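PDB 6OX6: Tas1 from Pseudomonas aeruginosa, which is a type VI secretion toxin that pyrophosphorylates adenosine nucleotides to (p)ppApp, depleting ADP and ATP in competitor cells. Local coordinates for residues A281-S285 against I304-A308; G399-Y405 against K425-Y430; P367-Y371 against T387-A392; I263-A267 against A308-I312; A258-I263 against T354-I358. One frame throughout, in Å; residues are numbered along the deposited sequence.

Contact 1: A281-S285 against I304-A308; sequences APIKS and IKDLA. With ACT (acetate ion), chain D.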
# COMPACT_ATOMS: atom_id res chain seq x y z
N ALA A 281 -9.80 -8.19 -10.22
CA ALA A 281 -8.58 -8.95 -10.41
C ALA A 281 -8.79 -10.35 -9.86
O ALA A 281 -9.65 -10.54 -8.99
CB ALA A 281 -7.39 -8.28 -9.70
N PRO A 282 -8.03 -11.34 -10.32
CA PRO A 282 -8.13 -12.68 -9.73
C PRO A 282 -7.48 -12.71 -8.36
O PRO A 282 -6.80 -11.78 -7.92
CB PRO A 282 -7.38 -13.56 -10.73
CG PRO A 282 -6.36 -12.64 -11.34
CD PRO A 282 -7.04 -11.29 -11.42
N ILE A 283 -7.71 -13.84 -7.67
CA ILE A 283 -7.11 -14.09 -6.37
C ILE A 283 -5.59 -14.09 -6.50
O ILE A 283 -5.05 -14.52 -7.52
CB ILE A 283 -7.66 -15.42 -5.83
CG1 ILE A 283 -8.90 -15.17 -4.96
CG2 ILE A 283 -6.64 -16.22 -5.06
CD1 ILE A 283 -10.09 -14.66 -5.74
N LYS A 284 -4.90 -13.57 -5.49
CA LYS A 284 -3.44 -13.56 -5.53
C LYS A 284 -2.93 -14.97 -5.78
O LYS A 284 -3.44 -15.94 -5.22
CB LYS A 284 -2.86 -13.03 -4.22
CG LYS A 284 -1.36 -12.78 -4.26
CD LYS A 284 -0.87 -11.97 -3.06
CE LYS A 284 -0.25 -10.65 -3.52
NZ LYS A 284 -1.20 -9.82 -4.34
N SER A 285 -1.92 -15.10 -6.65
CA SER A 285 -1.40 -16.42 -6.96
C SER A 285 -0.79 -17.05 -5.72
O SER A 285 -0.27 -16.36 -4.83
CB SER A 285 -0.35 -16.36 -8.08
OG SER A 285 0.97 -16.25 -7.54
N ILE A 304 -2.36 -11.29 5.90
CA ILE A 304 -2.32 -10.78 4.53
C ILE A 304 -3.69 -10.24 4.15
O ILE A 304 -4.73 -10.85 4.44
CB ILE A 304 -1.85 -11.87 3.55
CG1 ILE A 304 -1.74 -11.29 2.14
CG2 ILE A 304 -2.79 -13.07 3.55
CD1 ILE A 304 -0.99 -12.21 1.15
N LYS A 305 -3.70 -9.09 3.48
CA LYS A 305 -4.94 -8.35 3.28
C LYS A 305 -5.33 -8.18 1.81
O LYS A 305 -6.41 -7.63 1.54
CB LYS A 305 -4.82 -6.98 3.96
CG LYS A 305 -4.35 -7.09 5.41
CD LYS A 305 -4.29 -5.74 6.13
CE LYS A 305 -3.83 -5.89 7.59
NZ LYS A 305 -2.45 -6.48 7.71
N ASP A 306 -4.52 -8.65 0.86
CA ASP A 306 -4.81 -8.41 -0.55
C ASP A 306 -4.91 -9.71 -1.33
O ASP A 306 -4.67 -9.73 -2.54
CB ASP A 306 -3.76 -7.49 -1.17
CG ASP A 306 -2.38 -8.15 -1.29
OD1 ASP A 306 -2.07 -9.08 -0.50
OD2 ASP A 306 -1.58 -7.70 -2.16
N LEU A 307 -5.27 -10.81 -0.66
CA LEU A 307 -5.60 -12.02 -1.41
C LEU A 307 -6.70 -11.73 -2.42
O LEU A 307 -6.59 -12.10 -3.60
CB LEU A 307 -6.00 -13.14 -0.43
CG LEU A 307 -4.80 -13.72 0.32
CD1 LEU A 307 -5.26 -14.75 1.32
CD2 LEU A 307 -3.79 -14.33 -0.67
N ALA A 308 -7.75 -11.05 -1.99
CA ALA A 308 -8.78 -10.50 -2.85
C ALA A 308 -8.58 -9.00 -2.93
O ALA A 308 -8.33 -8.34 -1.91
CB ALA A 308 -10.18 -10.82 -2.31
C ACT D . -0.26 -10.16 -7.52
O ACT D . 0.66 -10.25 -6.66
OXT ACT D . -0.93 -9.14 -7.83
CH3 ACT D . -0.61 -11.49 -8.31

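Contact 2: G399-Y405 against K425-Y430; sequences GGQGHKY and KSRAYY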
# COMPACT_ATOMS: atom_id res chain seq x y z
N GLY A 399 3.17 9.60 -19.16
CA GLY A 399 2.59 8.70 -18.19
C GLY A 399 3.57 7.66 -17.72
O GLY A 399 4.63 7.45 -18.31
N GLY A 400 3.21 7.01 -16.62
CA GLY A 400 3.83 5.75 -16.26
C GLY A 400 5.15 5.81 -15.54
O GLY A 400 5.80 4.77 -15.39
N GLN A 401 5.58 6.98 -15.08
CA GLN A 401 6.85 7.10 -14.39
C GLN A 401 6.76 6.80 -12.90
O GLN A 401 7.79 6.46 -12.29
CB GLN A 401 7.40 8.53 -14.58
CG GLN A 401 7.55 8.92 -16.05
CD GLN A 401 8.38 7.89 -16.78
OE1 GLN A 401 9.59 7.78 -16.55
NE2 GLN A 401 7.72 7.08 -17.62
N GLY A 402 5.56 6.92 -12.31
CA GLY A 402 5.45 6.84 -10.85
C GLY A 402 5.98 5.54 -10.27
O GLY A 402 6.77 5.55 -9.32
N HIS A 403 5.53 4.40 -10.81
CA HIS A 403 5.99 3.11 -10.30
C HIS A 403 7.49 2.92 -10.47
O HIS A 403 8.09 2.18 -9.68
CB HIS A 403 5.23 1.97 -10.97
CG HIS A 403 5.71 1.65 -12.37
ND1 HIS A 403 6.52 0.57 -12.66
CD2 HIS A 403 5.48 2.28 -13.55
CE1 HIS A 403 6.77 0.55 -13.96
NE2 HIS A 403 6.16 1.58 -14.52
N LYS A 404 8.08 3.62 -11.43
CA LYS A 404 9.52 3.54 -11.65
C LYS A 404 10.26 4.13 -10.45
O LYS A 404 11.16 3.49 -9.90
CB LYS A 404 9.90 4.29 -12.93
CG LYS A 404 9.52 3.57 -14.21
CD LYS A 404 9.89 4.39 -15.44
CE LYS A 404 10.72 3.58 -16.41
NZ LYS A 404 10.07 2.29 -16.77
N TYR A 405 9.88 5.34 -10.05
CA TYR A 405 10.51 6.00 -8.90
C TYR A 405 10.32 5.17 -7.63
O TYR A 405 11.21 5.11 -6.78
CB TYR A 405 9.91 7.40 -8.70
CG TYR A 405 10.09 8.38 -9.84
CD1 TYR A 405 11.35 8.68 -10.32
CD2 TYR A 405 9.00 9.04 -10.39
CE1 TYR A 405 11.52 9.61 -11.35
CE2 TYR A 405 9.14 9.96 -11.42
CZ TYR A 405 10.40 10.24 -11.89
OH TYR A 405 10.54 11.16 -12.91
N LYS A 425 12.20 13.76 -7.05
CA LYS A 425 11.82 13.61 -8.45
C LYS A 425 10.41 13.05 -8.58
O LYS A 425 9.68 13.39 -9.51
CB LYS A 425 12.81 12.70 -9.17
CG LYS A 425 14.27 13.07 -8.96
CD LYS A 425 14.78 13.95 -10.09
CE LYS A 425 16.28 14.18 -9.97
NZ LYS A 425 17.07 12.99 -10.38
N SER A 426 10.03 12.18 -7.64
CA SER A 426 8.71 11.56 -7.65
C SER A 426 7.63 12.56 -7.26
O SER A 426 6.60 12.66 -7.94
CB SER A 426 8.71 10.35 -6.72
OG SER A 426 7.44 9.69 -6.74
N ARG A 427 7.90 13.38 -6.23
CA ARG A 427 6.94 14.38 -5.80
C ARG A 427 6.74 15.42 -6.89
O ARG A 427 5.61 15.83 -7.17
CB ARG A 427 7.41 15.07 -4.52
CG ARG A 427 7.43 14.17 -3.30
CD ARG A 427 7.59 14.99 -2.01
NE ARG A 427 8.84 15.74 -1.99
CZ ARG A 427 10.02 15.22 -1.63
NH1 ARG A 427 10.11 13.95 -1.24
NH2 ARG A 427 11.11 15.98 -1.64
N ALA A 428 7.84 15.86 -7.51
CA ALA A 428 7.71 16.84 -8.59
C ALA A 428 6.90 16.26 -9.75
O ALA A 428 6.10 16.96 -10.38
CB ALA A 428 9.10 17.28 -9.05
N TYR A 429 7.05 14.96 -10.01
CA TYR A 429 6.32 14.34 -11.11
C TYR A 429 4.83 14.32 -10.81
O TYR A 429 4.02 14.81 -11.61
CB TYR A 429 6.85 12.92 -11.36
CG TYR A 429 6.08 12.11 -12.39
CD1 TYR A 429 6.22 12.36 -13.76
CD2 TYR A 429 5.25 11.07 -11.99
CE1 TYR A 429 5.52 11.58 -14.70
CE2 TYR A 429 4.54 10.32 -12.91
CZ TYR A 429 4.68 10.58 -14.25
OH TYR A 429 3.96 9.78 -15.12
N TYR A 430 4.45 13.75 -9.68
CA TYR A 430 3.04 13.66 -9.33
C TYR A 430 2.41 15.03 -9.15
O TYR A 430 1.22 15.19 -9.39
CB TYR A 430 2.85 12.87 -8.06
CG TYR A 430 2.93 11.38 -8.26
CD1 TYR A 430 2.21 10.75 -9.29
CD2 TYR A 430 3.70 10.58 -7.43
CE1 TYR A 430 2.26 9.35 -9.46
CE2 TYR A 430 3.74 9.19 -7.58
CZ TYR A 430 3.02 8.59 -8.59
OH TYR A 430 3.09 7.21 -8.71
O HOH W 1 6.71 6.94 -6.87

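Contact 3: P367-Y371 against T387-A392; sequences PEMIY and TYDAVA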
# COMPACT_ATOMS: atom_id res chain seq x y z
N PRO A 367 -8.40 8.62 -12.83
CA PRO A 367 -7.66 8.19 -14.02
C PRO A 367 -6.32 8.91 -14.17
O PRO A 367 -5.35 8.30 -14.63
CB PRO A 367 -8.62 8.54 -15.18
CG PRO A 367 -9.98 8.66 -14.55
CD PRO A 367 -9.72 9.18 -13.16
N GLU A 368 -6.24 10.18 -13.77
CA GLU A 368 -5.00 10.91 -13.93
C GLU A 368 -3.88 10.30 -13.09
O GLU A 368 -2.74 10.17 -13.55
CB GLU A 368 -5.20 12.39 -13.56
CG GLU A 368 -6.09 13.15 -14.54
CD GLU A 368 -7.57 12.73 -14.48
OE1 GLU A 368 -7.97 12.03 -13.51
OE2 GLU A 368 -8.34 13.08 -15.40
N MSE A 369 -4.21 9.94 -11.86
CA MSE A 369 -3.23 9.36 -10.95
C MSE A 369 -2.76 8.01 -11.42
O MSE A 369 -1.56 7.70 -11.29
CB MSE A 369 -3.86 9.22 -9.57
CG MSE A 369 -3.89 10.57 -8.85
SE MSE A 369 -2.12 11.42 -8.96
CE MSE A 369 -1.06 9.98 -8.13
N ILE A 370 -3.67 7.21 -11.95
CA ILE A 370 -3.33 5.87 -12.42
C ILE A 370 -2.48 5.94 -13.69
O ILE A 370 -1.50 5.21 -13.84
CB ILE A 370 -4.60 5.04 -12.65
CG1 ILE A 370 -5.16 4.60 -11.29
CG2 ILE A 370 -4.28 3.82 -13.58
CD1 ILE A 370 -6.62 4.26 -11.29
N TYR A 371 -2.86 6.82 -14.61
CA TYR A 371 -2.01 7.11 -15.76
C TYR A 371 -0.60 7.44 -15.31
O TYR A 371 0.39 6.93 -15.86
CB TYR A 371 -2.61 8.29 -16.54
CG TYR A 371 -1.80 8.68 -17.74
CD1 TYR A 371 -1.05 9.85 -17.75
CD2 TYR A 371 -1.79 7.89 -18.87
CE1 TYR A 371 -0.31 10.22 -18.87
CE2 TYR A 371 -1.05 8.22 -19.98
CZ TYR A 371 -0.32 9.39 -19.97
OH TYR A 371 0.41 9.71 -21.09
N THR A 387 -10.67 5.53 -21.90
CA THR A 387 -10.24 6.47 -20.86
C THR A 387 -8.74 6.70 -20.94
O THR A 387 -8.28 7.84 -20.82
CB THR A 387 -10.65 5.98 -19.47
OG1 THR A 387 -12.07 5.96 -19.36
CG2 THR A 387 -10.08 6.91 -18.39
N TYR A 388 -7.95 5.63 -21.13
CA TYR A 388 -6.50 5.80 -21.22
C TYR A 388 -6.17 6.83 -22.28
O TYR A 388 -5.42 7.78 -22.03
CB TYR A 388 -5.78 4.49 -21.55
CG TYR A 388 -4.29 4.71 -21.70
CD1 TYR A 388 -3.44 4.53 -20.63
CD2 TYR A 388 -3.74 5.14 -22.90
CE1 TYR A 388 -2.07 4.76 -20.74
CE2 TYR A 388 -2.37 5.38 -23.02
CZ TYR A 388 -1.54 5.18 -21.94
OH TYR A 388 -0.17 5.40 -22.04
N ASP A 389 -6.73 6.66 -23.48
CA ASP A 389 -6.37 7.55 -24.57
C ASP A 389 -6.81 8.98 -24.30
O ASP A 389 -6.08 9.93 -24.60
CB ASP A 389 -6.96 7.02 -25.88
CG ASP A 389 -6.32 5.70 -26.32
OD1 ASP A 389 -5.12 5.49 -25.97
OD2 ASP A 389 -6.99 4.88 -27.00
N ALA A 390 -8.00 9.15 -23.70
CA ALA A 390 -8.44 10.49 -23.33
C ALA A 390 -7.49 11.13 -22.32
O ALA A 390 -7.12 12.30 -22.46
CB ALA A 390 -9.86 10.44 -22.75
N VAL A 391 -7.08 10.37 -21.30
CA VAL A 391 -6.22 10.94 -20.27
C VAL A 391 -4.85 11.28 -20.85
O VAL A 391 -4.29 12.35 -20.56
CB VAL A 391 -6.12 9.98 -19.08
CG1 VAL A 391 -4.98 10.38 -18.15
CG2 VAL A 391 -7.44 9.96 -18.32
N ALA A 392 -4.30 10.40 -21.69
CA ALA A 392 -2.97 10.63 -22.25
C ALA A 392 -2.93 11.86 -23.15
O ALA A 392 -1.91 12.56 -23.19
CB ALA A 392 -2.51 9.39 -23.02
O HOH W 2 1.00 8.07 -23.16

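Contact 4: I263-A267 against A308-I312; sequences IDAVA and ARNTI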
# COMPACT_ATOMS: atom_id res chain seq x y z
N ILE A 263 -16.06 -8.23 -1.93
CA ILE A 263 -15.54 -6.89 -2.18
C ILE A 263 -15.87 -6.43 -3.60
O ILE A 263 -16.07 -5.23 -3.84
CB ILE A 263 -14.02 -6.79 -1.89
CG1 ILE A 263 -13.19 -7.78 -2.73
CG2 ILE A 263 -13.74 -6.93 -0.36
CD1 ILE A 263 -11.67 -7.50 -2.62
N ASP A 264 -15.95 -7.37 -4.56
CA ASP A 264 -16.34 -6.98 -5.92
C ASP A 264 -17.78 -6.50 -5.99
O ASP A 264 -18.09 -5.58 -6.76
CB ASP A 264 -16.13 -8.14 -6.89
CG ASP A 264 -14.68 -8.32 -7.31
OD1 ASP A 264 -13.80 -7.52 -6.88
OD2 ASP A 264 -14.41 -9.27 -8.09
N ALA A 265 -18.67 -7.08 -5.18
CA ALA A 265 -20.05 -6.60 -5.18
C ALA A 265 -20.14 -5.17 -4.65
O ALA A 265 -20.77 -4.30 -5.27
CB ALA A 265 -20.94 -7.55 -4.36
N VAL A 266 -19.48 -4.88 -3.52
CA VAL A 266 -19.54 -3.52 -2.98
C VAL A 266 -18.78 -2.55 -3.88
O VAL A 266 -19.20 -1.41 -4.08
CB VAL A 266 -19.02 -3.49 -1.53
CG1 VAL A 266 -17.73 -4.24 -1.42
CG2 VAL A 266 -18.81 -2.06 -1.05
N ALA A 267 -17.65 -2.99 -4.45
CA ALA A 267 -16.93 -2.12 -5.37
C ALA A 267 -17.82 -1.68 -6.53
O ALA A 267 -17.91 -0.49 -6.85
CB ALA A 267 -15.66 -2.81 -5.87
N ALA A 308 -7.75 -11.05 -1.99
CA ALA A 308 -8.78 -10.50 -2.85
C ALA A 308 -8.58 -9.00 -2.93
O ALA A 308 -8.33 -8.34 -1.91
CB ALA A 308 -10.18 -10.82 -2.31
N ARG A 309 -8.69 -8.45 -4.14
CA ARG A 309 -8.46 -7.02 -4.26
C ARG A 309 -9.12 -6.50 -5.52
O ARG A 309 -9.33 -7.24 -6.48
CB ARG A 309 -6.96 -6.71 -4.28
CG ARG A 309 -6.22 -7.31 -5.44
CD ARG A 309 -4.85 -6.66 -5.55
NE ARG A 309 -4.18 -7.05 -6.78
CZ ARG A 309 -4.41 -6.49 -7.96
NH1 ARG A 309 -5.28 -5.47 -8.07
NH2 ARG A 309 -3.78 -6.93 -9.04
N ASN A 310 -9.45 -5.21 -5.51
CA ASN A 310 -9.85 -4.55 -6.75
C ASN A 310 -9.55 -3.06 -6.64
O ASN A 310 -9.02 -2.58 -5.63
CB ASN A 310 -11.32 -4.81 -7.10
CG ASN A 310 -12.26 -4.43 -5.99
OD1 ASN A 310 -12.23 -3.30 -5.50
ND2 ASN A 310 -13.17 -5.35 -5.65
N THR A 311 -9.83 -2.35 -7.71
CA THR A 311 -9.59 -0.92 -7.80
C THR A 311 -10.86 -0.25 -8.28
O THR A 311 -11.49 -0.71 -9.24
CB THR A 311 -8.42 -0.60 -8.78
OG1 THR A 311 -7.24 -1.33 -8.42
CG2 THR A 311 -8.09 0.88 -8.77
N ILE A 312 -11.23 0.85 -7.63
CA ILE A 312 -12.32 1.69 -8.09
C ILE A 312 -11.74 2.93 -8.74
O ILE A 312 -10.95 3.67 -8.13
CB ILE A 312 -13.27 2.04 -6.94
CG1 ILE A 312 -13.86 0.77 -6.33
CG2 ILE A 312 -14.35 2.98 -7.43
CD1 ILE A 312 -14.72 1.01 -5.08

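Contact 5: A258-I263 against T354-I358; sequences AAKAEI and TKAGI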
# COMPACT_ATOMS: atom_id res chain seq x y z
N ALA A 258 -14.65 -16.23 -1.94
CA ALA A 258 -15.82 -15.60 -1.35
C ALA A 258 -15.53 -14.15 -0.94
O ALA A 258 -16.41 -13.29 -1.03
CB ALA A 258 -16.30 -16.39 -0.13
N ALA A 259 -14.31 -13.87 -0.46
CA ALA A 259 -13.99 -12.48 -0.15
C ALA A 259 -13.98 -11.65 -1.43
O ALA A 259 -14.49 -10.52 -1.44
CB ALA A 259 -12.66 -12.40 0.58
N LYS A 260 -13.48 -12.22 -2.52
CA LYS A 260 -13.46 -11.51 -3.79
C LYS A 260 -14.87 -11.12 -4.21
O LYS A 260 -15.16 -9.95 -4.47
CB LYS A 260 -12.79 -12.36 -4.87
CG LYS A 260 -12.66 -11.65 -6.21
CD LYS A 260 -12.57 -12.65 -7.34
CE LYS A 260 -12.15 -11.98 -8.64
NZ LYS A 260 -12.95 -10.77 -9.00
N ALA A 261 -15.79 -12.10 -4.24
CA ALA A 261 -17.17 -11.81 -4.60
C ALA A 261 -17.73 -10.70 -3.73
O ALA A 261 -18.39 -9.79 -4.22
CB ALA A 261 -18.03 -13.08 -4.47
N GLU A 262 -17.44 -10.76 -2.43
CA GLU A 262 -17.96 -9.74 -1.53
C GLU A 262 -17.39 -8.36 -1.83
O GLU A 262 -18.15 -7.39 -1.98
CB GLU A 262 -17.67 -10.16 -0.09
CG GLU A 262 -18.40 -9.35 0.94
CD GLU A 262 -18.35 -9.99 2.31
OE1 GLU A 262 -18.08 -11.22 2.39
OE2 GLU A 262 -18.56 -9.27 3.31
N ILE A 263 -16.06 -8.23 -1.93
CA ILE A 263 -15.54 -6.89 -2.18
C ILE A 263 -15.87 -6.43 -3.60
O ILE A 263 -16.07 -5.23 -3.84
CB ILE A 263 -14.02 -6.79 -1.89
CG1 ILE A 263 -13.19 -7.78 -2.73
CG2 ILE A 263 -13.74 -6.93 -0.36
CD1 ILE A 263 -11.67 -7.50 -2.62
N THR A 354 -14.24 -9.18 5.30
CA THR A 354 -15.43 -9.70 4.65
C THR A 354 -16.06 -10.82 5.45
O THR A 354 -15.41 -11.46 6.28
CB THR A 354 -15.10 -10.25 3.27
OG1 THR A 354 -14.14 -11.30 3.41
CG2 THR A 354 -14.50 -9.15 2.41
N LYS A 355 -17.33 -11.10 5.14
CA LYS A 355 -18.08 -12.16 5.80
C LYS A 355 -17.38 -13.51 5.73
O LYS A 355 -17.60 -14.35 6.61
CB LYS A 355 -19.47 -12.26 5.18
CG LYS A 355 -20.38 -11.12 5.60
CD LYS A 355 -21.85 -11.40 5.29
CE LYS A 355 -22.42 -10.39 4.29
NZ LYS A 355 -21.92 -10.63 2.89
N ALA A 356 -16.53 -13.72 4.72
CA ALA A 356 -15.82 -14.99 4.62
C ALA A 356 -14.69 -15.13 5.63
O ALA A 356 -14.07 -16.21 5.69
CB ALA A 356 -15.26 -15.16 3.21
N GLY A 357 -14.39 -14.08 6.40
CA GLY A 357 -13.40 -14.17 7.46
C GLY A 357 -11.99 -13.79 7.07
O GLY A 357 -11.05 -14.12 7.81
N ILE A 358 -11.80 -13.15 5.92
CA ILE A 358 -10.49 -12.64 5.54
C ILE A 358 -10.66 -11.23 4.99
O ILE A 358 -11.76 -10.82 4.59
CB ILE A 358 -9.79 -13.54 4.49
CG1 ILE A 358 -10.54 -13.49 3.17
CG2 ILE A 358 -9.55 -14.95 5.04
CD1 ILE A 358 -9.61 -13.55 2.00

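Contact 1: A281-S285 against I304-A308
Two loop segments meet here, and backbone and side chain both contribute. On the backbone side, Lys284 N donates a well-aligned hydrogen bond to Leu307 O at 2.9 Å. The same carbonyl oxygen receives a CA-H...O contact, with Ile283 CA at 3.5 Å from Leu307 O. One acceptor thus holds two consecutive residues of 281-285.

The charged part is a salt bridge between Lys284 NZ and Asp306 OD2, 3.1 Å apart. Asp306 also forms a salt bridge with Lys292, so one carboxylate serves two lysines. Lys284 NZ makes a weak hydrogen bond to atom O of an acetate ion at 3.0 Å. That ion probably comes from the crystallisation liquor, and it is also bound by Arg288. Lys305 forms a salt bridge with Glu21 of the Pa14_01140 chain, the immunity protein.

The apolar part lies along the lysine chain. Lys284 CB rests 3.9 Å from Leu307 CD2, and Lys284 CD is 4.2 Å from Ile304 CD1.

The contact joins the two loops at the ends of helix 286-296, between strands 277-280 and 308-313. Ser285 is the N-cap of that helix, and its side chain makes a weak hydrogen bond to Arg288 N. Ile304 and Leu307 pack on the helix, while Ile283 reaches Ala256 and Lys260 of helix 256-273. After Leu307 the chain continues into the strand that pairs with 359-365; Ala308 already bonds to Glu361.

Contact 2: G399-Y405 against K425-Y430
This is an aromatic contact between the two C-terminal helices, 402-410 and 419-435, close to where the first of them begins. Tyr405 and Tyr429 do most of the work; Tyr430 adds a smaller contact at Gly402. Tyr405 directs its ring edge at the face of Tyr429 in an offset edge-to-face pair, with centroids 5.8 Å apart and planes at 64°. Gln401 CB sits over a face of the Tyr429 ring, 3.7 Å from its centroid, as a CH-pi contact. Ser426 CA makes a second, off-centre CH-pi contact at 4.2 Å from the centroid of the Tyr405 ring.

The approach of the second helix is very tight at Gly402, whose CA lies 3.2 Å from Tyr430 OH. A CB at this position would collide with that hydroxyl. Gly400 has positive phi and lies in the turn before the helix. Gln401 NE2 hydrogen-bonds Gly399 O at 3.2 Å within this turn. A water also links the segments. It donates to Gly402 O and to Ser426 OG, each at 2.8 Å.

The phenol oxygen of Tyr429 has partners beyond the two segments, Pro398 O and Ala372 O, and Ser426 OG pairs with Leu343 O. The chemistry implies an interface held mainly by ring faces, ring edges and close backbone packing, while the hydroxyls of Tyr429 and Ser426 bind carbonyls outside the two segments.

Contact 3: P367-Y371 against T387-A392
The short helical segments 367-371 and 387-392 cross almost at right angles. Their axes come within 9.9 Å, with a signed crossing angle of -85°. The nearest backbones are those of Glu368 and Val391, whose CA atoms are 6.5 Å apart.

Val391 fills the crossing point. Its CG2 lies 3.6 Å from Pro367 CB, and its CG1 lies 3.5 Å from Tyr371 CB. Thr387 CG2 adds a contact to Pro367 CB at 3.9 Å. Tyr371 is the main partner on the other helix. Its edge faces the ring of Tyr388 in an offset edge-to-face pair, with centroids 5.4 Å apart and planes at 61°. Tyr371 CE2 also touches Ala392 CB at 3.6 Å. A water bridges the two phenols, 2.7 Å from Tyr371 OH and 3.1 Å from Tyr388 OH.

Pro367 and Ile370 also reach Ile313 of strand 308-313. This is near-orthogonal helix packing, in a cluster of short helices that follows strand 359-365, the last strand in sequence.

Contact 4: I263-A267 against A308-I312
The side chain of Asn310 provides the polar link between helix and strand. Asn310 ND2 donates to Asp264 OD1 at 2.6 Å, and more weakly to Ile263 O at 3.4 Å. That carbonyl is already the acceptor of a regular helical bond from Ala267 N, at 2.8 Å from Ile263 O. Asp264 is used twice, because its OD2 also forms a salt bridge with Lys260. Asn310 OD1 is buried without a polar partner; Ala267 CB lies 3.5 Å from it.

The setting is alpha/beta packing. Helix 256-273 lies on one face of the mixed sheet and runs nearly parallel to strand 308-313, at 11° and 8.8 Å between the segment axes. The strand's backbone groups are bound in the sheet: Asn310 pairs with Glu361 and Gln363, and Thr311 with Ala279.

Apolar contacts lie on either side of Asn310. Ile263 CD1 is 3.7 Å from Ala308 CB, and Ala267 CB is 4.0 Å from Ile312 CD1. Ile362 of strand 359-365 touches Ile263, Asn310 and Ile312.

Contact 5: A258-I263 against T354-I358
The carboxylate of Glu262 grips the backbone of the turn opposite. Lys355 N gives a well-aligned hydrogen bond to Glu262 OE2 at 2.9 Å, and a weak one to Glu262 OE1, also at 2.9 Å. The lysine side chain swings back to the same group, but Lys355 NZ stays 3.6 Å from Glu262 OE2, a long salt bridge.

The turn is internally braced. Thr354 to Gly357 form a type I turn, closed by Gly357 N to Thr354 O at 2.8 Å. Thr354 OG1 donates to Ile358 O at 2.7 Å, and Thr354 N binds the same oxygen at 3.1 Å. With Gly357 at positive phi, this is a type I turn with a G1 bulge, linking strands 347-353 and 359-365.

Apolar packing lies next to these polar bonds. Small alanines let the helix come close: Ala258 CB meets Ala356 CB at 3.7 Å, and Ala259 CB meets Ile358 CG1 at 3.5 Å. Ile263 CG2 touches Thr354 CG2 at 3.6 Å.

The chemistry implies that Glu262 holds the hairpin turn chiefly through the Lys355 backbone NH. The charge of Lys355, an exposed residue, adds only a long salt bridge.

In the fold
From the N terminus, helix 256-273 opens contact 5 and then contact 4, which share Ile263. The chain next forms edge strand 277-280 and enters contact 1, which closes around helix 286-296 at 304-308. Contact 4 closes at once on strand 308-313, starting from the shared Ala308. Contact 5 closes much later, at the hairpin 354-358, so its long loop encloses the other two. These three join helix 256-273, the sheet and the helix 286-296 region. Contacts 3 and 2 follow in series. Contact 3 closes over helix 376-383 by bringing helix 385-393 back to helix 367-373; contact 2 closes the connection between helices 402-410 and 419-435. They touch through Tyr371 and Gly400.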